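Local coordinates for protein K7 (Vaccinia virus WR, PDB 3JRV) that binds the human RNA helicase DDX3 as a Bcl-2-like virulence factor, blocking TBK1/IKKepsilon-mediated IRF3 activation, and also prevents host NF-kappa-B activation, at residues 30-35 against 52-57. Residues are numbered along the deposited sequence; the frame is centred on the assembly and turned at random.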
loop_
_atom_site.group_PDB
_atom_site.type_symbol
_atom_site.label_atom_id
_atom_site.label_comp_id
_atom_site.label_asym_id
_atom_site.label_seq_id
_atom_site.Cartn_x
_atom_site.Cartn_y
_atom_site.Cartn_z
ATOM N N ILE A 30 -5.523 3.636 0.801
ATOM C CA ILE A 30 -4.401 2.851 0.284
ATOM C C ILE A 30 -3.198 3.765 0.059
ATOM O O ILE A 30 -2.065 3.376 0.388
ATOM C CB ILE A 30 -4.818 2.183 -1.041
ATOM C CG1 ILE A 30 -5.916 1.133 -0.742
ATOM C CG2 ILE A 30 -3.591 1.560 -1.735
ATOM C CD1 ILE A 30 -5.466 0.019 0.204
ATOM N N ASP A 31 -3.427 4.982 -0.436
ATOM C CA ASP A 31 -2.327 5.928 -0.645
ATOM C C ASP A 31 -1.621 6.156 0.700
ATOM O O ASP A 31 -0.392 6.044 0.803
ATOM C CB ASP A 31 -2.922 7.258 -1.120
ATOM C CG ASP A 31 -1.884 8.286 -1.492
ATOM O OD1 ASP A 31 -0.678 7.924 -1.565
ATOM O OD2 ASP A 31 -2.284 9.468 -1.743
ATOM N N GLU A 32 -2.395 6.489 1.738
ATOM C CA GLU A 32 -1.787 6.783 3.043
ATOM C C GLU A 32 -1.031 5.578 3.598
ATOM O O GLU A 32 0.030 5.732 4.224
ATOM C CB GLU A 32 -2.870 7.277 4.028
ATOM C CG GLU A 32 -2.467 7.449 5.416
ATOM C CD GLU A 32 -3.678 7.824 6.242
ATOM O OE1 GLU A 32 -4.256 8.930 5.995
ATOM O OE2 GLU A 32 -4.060 6.957 7.065
ATOM N N TYR A 33 -1.666 4.402 3.537
ATOM C CA TYR A 33 -1.127 3.193 4.109
ATOM C C TYR A 33 0.234 2.887 3.429
ATOM O O TYR A 33 1.205 2.483 4.121
ATOM C CB TYR A 33 -2.141 2.053 3.908
ATOM C CG TYR A 33 -1.520 0.699 4.149
ATOM C CD1 TYR A 33 -1.157 0.291 5.429
ATOM C CD2 TYR A 33 -1.216 -0.134 3.066
ATOM C CE1 TYR A 33 -0.469 -0.952 5.657
ATOM C CE2 TYR A 33 -0.607 -1.354 3.244
ATOM C CZ TYR A 33 -0.175 -1.755 4.532
ATOM O OH TYR A 33 0.448 -2.972 4.750
ATOM N N ILE A 34 0.300 2.985 2.095
ATOM C CA ILE A 34 1.567 2.695 1.416
ATOM C C ILE A 34 2.650 3.695 1.873
ATOM O O ILE A 34 3.820 3.310 2.130
ATOM C CB ILE A 34 1.374 2.735 -0.129
ATOM C CG1 ILE A 34 0.447 1.566 -0.562
ATOM C CG2 ILE A 34 2.755 2.742 -0.836
ATOM C CD1 ILE A 34 0.938 0.170 -0.132
ATOM N N THR A 35 2.264 4.952 2.059
ATOM C CA THR A 35 3.231 5.909 2.647
ATOM C C THR A 35 3.634 5.530 4.082
ATOM O O THR A 35 4.812 5.520 4.455
ATOM C CB THR A 35 2.638 7.305 2.661
ATOM O OG1 THR A 35 2.463 7.736 1.310
ATOM C CG2 THR A 35 3.551 8.265 3.465
ATOM N N ARG A 52 -7.193 -2.070 13.523
ATOM C CA ARG A 52 -7.529 -3.305 12.800
ATOM C C ARG A 52 -7.528 -3.116 11.292
ATOM O O ARG A 52 -7.281 -4.077 10.571
ATOM C CB ARG A 52 -8.863 -3.929 13.293
ATOM C CG ARG A 52 -8.804 -4.419 14.755
ATOM C CD ARG A 52 -10.122 -5.079 15.221
ATOM N NE ARG A 52 -10.248 -6.386 14.569
ATOM C CZ ARG A 52 -11.373 -6.910 14.072
ATOM N NH1 ARG A 52 -12.522 -6.258 14.145
ATOM N NH2 ARG A 52 -11.349 -8.101 13.483
ATOM N N LEU A 53 -7.849 -1.906 10.805
ATOM C CA LEU A 53 -7.896 -1.650 9.363
ATOM C C LEU A 53 -6.492 -1.774 8.745
ATOM O O LEU A 53 -6.267 -2.538 7.793
ATOM C CB LEU A 53 -8.511 -0.280 9.095
ATOM C CG LEU A 53 -8.569 0.204 7.644
ATOM C CD1 LEU A 53 -9.337 -0.811 6.778
ATOM C CD2 LEU A 53 -9.170 1.611 7.610
ATOM N N TYR A 54 -5.535 -1.040 9.301
ATOM C CA TYR A 54 -4.129 -1.188 8.860
ATOM C C TYR A 54 -3.635 -2.611 9.029
ATOM O O TYR A 54 -2.954 -3.123 8.144
ATOM C CB TYR A 54 -3.219 -0.234 9.638
ATOM C CG TYR A 54 -3.014 1.102 8.980
ATOM C CD1 TYR A 54 -4.020 1.743 8.270
ATOM C CD2 TYR A 54 -1.824 1.807 9.209
ATOM C CE1 TYR A 54 -3.851 3.050 7.761
ATOM C CE2 TYR A 54 -1.626 3.059 8.660
ATOM C CZ TYR A 54 -2.609 3.672 7.917
ATOM O OH TYR A 54 -2.353 4.949 7.492
ATOM N N LYS A 55 -3.953 -3.264 10.141
ATOM C CA LYS A 55 -3.521 -4.674 10.344
ATOM C C LYS A 55 -4.071 -5.554 9.210
ATOM O O LYS A 55 -3.362 -6.433 8.717
ATOM C CB LYS A 55 -3.937 -5.179 11.734
ATOM C CG LYS A 55 -3.012 -4.597 12.818
ATOM C CD LYS A 55 -3.415 -5.058 14.197
ATOM C CE LYS A 55 -2.537 -4.400 15.243
ATOM N NZ LYS A 55 -3.287 -4.400 16.518
ATOM N N GLU A 56 -5.333 -5.331 8.798
ATOM C CA GLU A 56 -5.866 -6.114 7.681
ATOM C C GLU A 56 -5.080 -5.878 6.403
ATOM O O GLU A 56 -4.782 -6.838 5.668
ATOM C CB GLU A 56 -7.337 -5.781 7.400
ATOM C CG GLU A 56 -8.370 -6.593 8.142
ATOM C CD GLU A 56 -8.098 -8.091 8.292
ATOM O OE1 GLU A 56 -7.976 -8.918 7.335
ATOM O OE2 GLU A 56 -8.187 -8.475 9.452
ATOM N N LEU A 57 -4.741 -4.614 6.122
ATOM C CA LEU A 57 -3.935 -4.299 4.923
ATOM C C LEU A 57 -2.564 -4.952 5.028
ATOM O O LEU A 57 -2.041 -5.431 3.996
ATOM C CB LEU A 57 -3.792 -2.775 4.698
ATOM C CG LEU A 57 -5.169 -2.087 4.501
ATOM C CD1 LEU A 57 -4.902 -0.562 4.375
ATOM C CD2 LEU A 57 -5.799 -2.606 3.237
HETATM O O HOH W 1 0.422 -4.813 2.815
#
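Nearest at Y33 and Y54, the helical segments 30-35 and 52-57 cross at -75°, their axes 11.2 Å apart, a wide spacing that suits two large aromatic side chains. Y33 reaches across with CG anti to its backbone N (chi1 165°) and turns the edge of its ring toward the face of Y54, the planes 77° apart; its CD1 stands 4.0 Å above the plane of the Y54 ring, over the centre. L57 covers a face of the Y33 ring: its CB sits 3.7 Å from the ring centroid in a CH-pi contact, and its CD1 comes within 3.6 Å of Y33 CG. The other branch, L57 CD2, meets I30 CD1 at 4.0 Å, adding a purely apolar contact.

The hydroxyls of both tyrosines add polar links at the ends of the rings. Y54 OH donates to the anti lone pair of E32 OE2 over 2.7 Å; the extended glutamate chain carries its carboxylate to that hydroxyl, while F14 N and Y13 N bind OE2 and OE1. Y33 OH donates to a water that in turn donates to L57 O, and is also hydrogen-bonded to R37 NH1.

Within this Bcl-2-like helical bundle, the buried aromatic-aliphatic interface thus joins helix 52-58 to the helix whose D31, I34 and T35 meet the DDX3 peptide, and the E32 carboxylate, gripped by three donors, would probably favour the ionised form.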